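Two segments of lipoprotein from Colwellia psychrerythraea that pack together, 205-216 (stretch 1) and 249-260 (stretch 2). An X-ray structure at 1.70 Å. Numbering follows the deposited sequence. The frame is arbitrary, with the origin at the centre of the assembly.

Stretch 1 205-216: KYLKGFTSGSAE
Stretch 2 249-260: KVSQVVYPAYQS

Stretch 1 enters as the last turns of a helix, from Lys205 to about Phe210, then passes through a loop into a 3-10 segment at Ala215 and Glu216. Loop phi/psi are -111/21 at Thr211, -79/-30 at Ser212, -92/175 at Gly213 and -71/152 at Ser214. Stretch 2 is helical throughout. It has a wider pi-type turn at 250-254, where Val254 N and Tyr255 N bond back to Lys249 O and Val250 O at 3.0 and 2.8 Å. It kinks at Pro256, whose N has no hydrogen to give to the preceding turn. The two helices run nearly antiparallel, at 157°, with axes 9.1 Å apart at closest approach. In register, CA of Leu207 lies 6.2 Å from CA of Tyr258, CA of Thr211 6.0 Å from CA of Tyr255, and CA of Ala215 5.3 Å from CA of Ser251. The contact buries 585 Å², both sides summed.

Tyr255 and Tyr258 make up most of stretch 2's side of the contact. Tyr258 points toward stretch 1, with chi1 at -83° (m) and chi2 at 66°. Its ring stacks, offset, on that of Phe210 (chi1 t, chi2 86°). The centroids are 3.9 Å apart and the planes differ by 10°. Leu207 (m, t) brings CD2 to 3.7 Å from CD2 of Tyr258. Tyr206 (t) brings its CE2 to 4.1 Å from CE2 of Tyr258, near the plane of the Tyr258 ring. At the edge of the Phe210 ring, CG1 of Val254 (t) lies 3.7 Å from Phe210 CE2. Leu207, Ala215, Val250, Val254 and Tyr258 are buried. Their side chains are apolar except for Tyr258 OH, which is hydrogen-bonded elsewhere in the structure.

Tyr255 starts sideways, but its end reaches stretch 1. Its chi1 is -94°, between wells, and chi2 is 45°. The ring slots between two small bumps. CB of Thr211 (p) sits over one face, 3.8 Å from the centroid of the Tyr255 ring. CB of Ala215 sits over the opposite face, 4.2 Å from the same centroid. Both are CH-pi contacts. The small Ala215 side chain also packs close to the helix: its CB is 3.8 Å from CA of Ser251 and 3.9 Å from CG1 of Val250 (t). Thr211 CG2 packs 3.7 Å from CB of Tyr258.

The phenol tip ends in the loop, where Tyr255 OH donates to Gly213 O at 2.8 Å. Water 1 lies beside it. It donates to Phe210 O at 2.7 Å and to Tyr255 OH at 3.2 Å, and accepts from Gly213 N at 2.9 Å. The turn is further tied by Ser212 (p), which faces away and donates from OG to Gly209 O at 2.9 Å.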

# COMPACT_ATOMS: atom_id res chain seq x y z
N LYS A 205 21.53 -4.35 -1.49
CA LYS A 205 21.60 -5.12 -0.28
C LYS A 205 20.50 -6.18 -0.34
O LYS A 205 20.72 -7.33 0.07
CB LYS A 205 21.42 -4.24 0.95
CG LYS A 205 21.16 -5.04 2.25
CD LYS A 205 21.26 -4.14 3.49
CE LYS A 205 20.66 -4.80 4.74
NZ LYS A 205 20.28 -3.75 5.76
N TYR A 206 19.32 -5.79 -0.81
CA TYR A 206 18.20 -6.74 -0.95
C TYR A 206 18.55 -7.86 -1.92
O TYR A 206 18.37 -9.05 -1.64
CB TYR A 206 16.93 -6.02 -1.43
CG TYR A 206 15.88 -7.04 -1.89
CD1 TYR A 206 15.09 -7.72 -0.98
CD2 TYR A 206 15.74 -7.36 -3.25
CE1 TYR A 206 14.16 -8.68 -1.40
CE2 TYR A 206 14.80 -8.31 -3.66
CZ TYR A 206 14.05 -8.98 -2.73
OH TYR A 206 13.11 -9.92 -3.19
N LEU A 207 19.07 -7.46 -3.08
CA LEU A 207 19.38 -8.40 -4.16
C LEU A 207 20.49 -9.39 -3.73
O LEU A 207 20.42 -10.60 -4.02
CB LEU A 207 19.82 -7.65 -5.41
CG LEU A 207 18.74 -6.81 -6.09
CD1 LEU A 207 19.32 -5.90 -7.18
CD2 LEU A 207 17.62 -7.71 -6.68
N LYS A 208 21.52 -8.87 -3.05
CA LYS A 208 22.55 -9.73 -2.45
C LYS A 208 21.95 -10.69 -1.41
O LYS A 208 22.26 -11.88 -1.42
CB LYS A 208 23.63 -8.88 -1.80
CG LYS A 208 24.81 -9.63 -1.33
CD LYS A 208 25.87 -8.67 -0.69
CE LYS A 208 26.67 -7.95 -1.75
NZ LYS A 208 26.75 -6.44 -1.59
N GLY A 209 21.13 -10.16 -0.52
CA GLY A 209 20.48 -10.94 0.52
C GLY A 209 19.64 -12.07 -0.07
O GLY A 209 19.55 -13.20 0.51
N PHE A 210 19.05 -11.80 -1.23
CA PHE A 210 18.10 -12.78 -1.87
C PHE A 210 18.76 -14.13 -2.24
O PHE A 210 18.13 -15.21 -2.04
CB PHE A 210 17.41 -12.14 -3.10
CG PHE A 210 16.16 -12.87 -3.58
CD1 PHE A 210 14.93 -12.59 -3.03
CD2 PHE A 210 16.24 -13.80 -4.60
CE1 PHE A 210 13.79 -13.21 -3.53
CE2 PHE A 210 15.11 -14.43 -5.08
CZ PHE A 210 13.89 -14.14 -4.54
N THR A 211 20.02 -14.06 -2.67
CA THR A 211 20.80 -15.23 -3.07
C THR A 211 21.95 -15.55 -2.11
O THR A 211 22.88 -16.28 -2.47
CB THR A 211 21.37 -15.10 -4.51
OG1 THR A 211 22.40 -14.11 -4.54
CG2 THR A 211 20.24 -14.81 -5.53
N SER A 212 21.87 -15.06 -0.87
CA SER A 212 23.00 -15.20 0.03
C SER A 212 23.08 -16.60 0.64
O SER A 212 24.17 -17.04 1.04
CB SER A 212 22.99 -14.14 1.12
OG SER A 212 21.85 -14.19 1.98
N GLY A 213 21.93 -17.25 0.82
CA GLY A 213 21.86 -18.64 1.30
C GLY A 213 21.85 -19.61 0.16
O GLY A 213 21.83 -19.24 -1.02
N SER A 214 21.90 -20.90 0.47
CA SER A 214 21.93 -21.89 -0.62
C SER A 214 20.55 -21.91 -1.27
O SER A 214 19.54 -21.73 -0.62
CB SER A 214 22.24 -23.30 -0.09
OG SER A 214 21.26 -23.66 0.89
N ALA A 215 20.55 -22.26 -2.54
CA ALA A 215 19.30 -22.34 -3.31
C ALA A 215 18.35 -23.36 -2.69
O ALA A 215 17.14 -23.14 -2.65
CB ALA A 215 19.59 -22.72 -4.75
N GLU A 216 18.91 -24.48 -2.18
CA GLU A 216 18.10 -25.58 -1.62
C GLU A 216 17.37 -25.14 -0.39
O GLU A 216 16.41 -25.80 0.04
CB GLU A 216 18.97 -26.80 -1.21
CG GLU A 216 19.81 -27.42 -2.32
CD GLU A 216 20.87 -26.49 -2.99
OE1 GLU A 216 21.40 -25.57 -2.34
OE2 GLU A 216 21.16 -26.70 -4.20
N LYS A 249 14.95 -24.90 -10.64
CA LYS A 249 14.70 -23.55 -11.17
C LYS A 249 15.36 -22.47 -10.33
O LYS A 249 15.83 -21.46 -10.86
CB LYS A 249 13.21 -23.26 -11.30
CG LYS A 249 12.44 -24.18 -12.22
CD LYS A 249 12.93 -24.12 -13.62
CE LYS A 249 12.04 -24.95 -14.55
NZ LYS A 249 12.61 -25.00 -15.91
N VAL A 250 15.31 -22.62 -9.03
CA VAL A 250 15.84 -21.58 -8.12
C VAL A 250 17.34 -21.48 -8.37
O VAL A 250 17.90 -20.37 -8.54
CB VAL A 250 15.52 -21.86 -6.67
CG1 VAL A 250 16.31 -20.93 -5.69
CG2 VAL A 250 13.99 -21.75 -6.37
N SER A 251 18.02 -22.64 -8.41
CA SER A 251 19.46 -22.69 -8.59
C SER A 251 19.88 -22.25 -9.95
O SER A 251 20.87 -21.51 -10.12
CB SER A 251 19.97 -24.13 -8.37
OG SER A 251 21.36 -24.18 -8.58
N GLN A 252 19.19 -22.73 -10.95
CA GLN A 252 19.64 -22.52 -12.31
C GLN A 252 19.13 -21.26 -13.00
O GLN A 252 19.78 -20.76 -13.97
CB GLN A 252 19.27 -23.72 -13.15
CG GLN A 252 19.94 -25.01 -12.64
CD GLN A 252 19.35 -26.27 -13.27
OE1 GLN A 252 18.71 -26.23 -14.32
NE2 GLN A 252 19.59 -27.42 -12.61
N VAL A 253 17.96 -20.79 -12.56
CA VAL A 253 17.32 -19.67 -13.23
C VAL A 253 17.23 -18.45 -12.27
O VAL A 253 17.75 -17.38 -12.60
CB VAL A 253 15.99 -20.03 -13.81
CG1 VAL A 253 15.46 -18.85 -14.62
CG2 VAL A 253 16.14 -21.28 -14.78
N VAL A 254 16.64 -18.63 -11.09
CA VAL A 254 16.41 -17.50 -10.19
C VAL A 254 17.69 -16.88 -9.72
O VAL A 254 17.84 -15.65 -9.82
CB VAL A 254 15.53 -17.88 -8.99
CG1 VAL A 254 15.34 -16.69 -8.03
CG2 VAL A 254 14.14 -18.38 -9.55
N TYR A 255 18.63 -17.72 -9.25
CA TYR A 255 19.88 -17.21 -8.67
C TYR A 255 20.69 -16.38 -9.67
O TYR A 255 21.03 -15.22 -9.35
CB TYR A 255 20.69 -18.33 -8.03
CG TYR A 255 20.41 -18.47 -6.61
CD1 TYR A 255 19.12 -18.44 -6.13
CD2 TYR A 255 21.44 -18.71 -5.68
CE1 TYR A 255 18.86 -18.53 -4.80
CE2 TYR A 255 21.17 -18.80 -4.34
CZ TYR A 255 19.88 -18.72 -3.90
OH TYR A 255 19.55 -18.83 -2.57
N PRO A 256 20.98 -16.91 -10.85
CA PRO A 256 21.67 -16.08 -11.83
C PRO A 256 20.91 -14.79 -12.27
O PRO A 256 21.56 -13.76 -12.59
CB PRO A 256 21.86 -17.02 -13.01
CG PRO A 256 21.92 -18.38 -12.37
CD PRO A 256 20.82 -18.28 -11.36
N ALA A 257 19.57 -14.87 -12.28
CA ALA A 257 18.75 -13.70 -12.65
C ALA A 257 19.00 -12.58 -11.62
O ALA A 257 19.37 -11.46 -12.01
CB ALA A 257 17.24 -14.10 -12.77
N TYR A 258 18.88 -12.88 -10.32
CA TYR A 258 19.09 -11.88 -9.26
C TYR A 258 20.51 -11.37 -9.25
O TYR A 258 20.75 -10.18 -9.17
CB TYR A 258 18.68 -12.37 -7.88
CG TYR A 258 17.18 -12.20 -7.68
CD1 TYR A 258 16.27 -12.92 -8.43
CD2 TYR A 258 16.67 -11.27 -6.76
CE1 TYR A 258 14.92 -12.73 -8.29
CE2 TYR A 258 15.34 -11.03 -6.65
CZ TYR A 258 14.45 -11.75 -7.41
OH TYR A 258 13.07 -11.57 -7.26
N GLN A 259 21.43 -12.27 -9.47
CA GLN A 259 22.85 -11.89 -9.53
C GLN A 259 23.11 -10.91 -10.65
O GLN A 259 23.91 -9.98 -10.48
CB GLN A 259 23.71 -13.16 -9.63
CG GLN A 259 23.67 -13.90 -8.23
CD GLN A 259 24.14 -15.38 -8.27
OE1 GLN A 259 24.21 -16.01 -7.23
NE2 GLN A 259 24.35 -15.93 -9.45
N SER A 260 22.48 -11.15 -11.79
CA SER A 260 22.50 -10.28 -12.95
C SER A 260 22.10 -8.84 -12.60
O SER A 260 22.67 -7.83 -13.06
CB SER A 260 21.40 -10.78 -13.90
OG SER A 260 21.86 -10.60 -15.18
O HOH W 1 19.25 -16.79 -0.16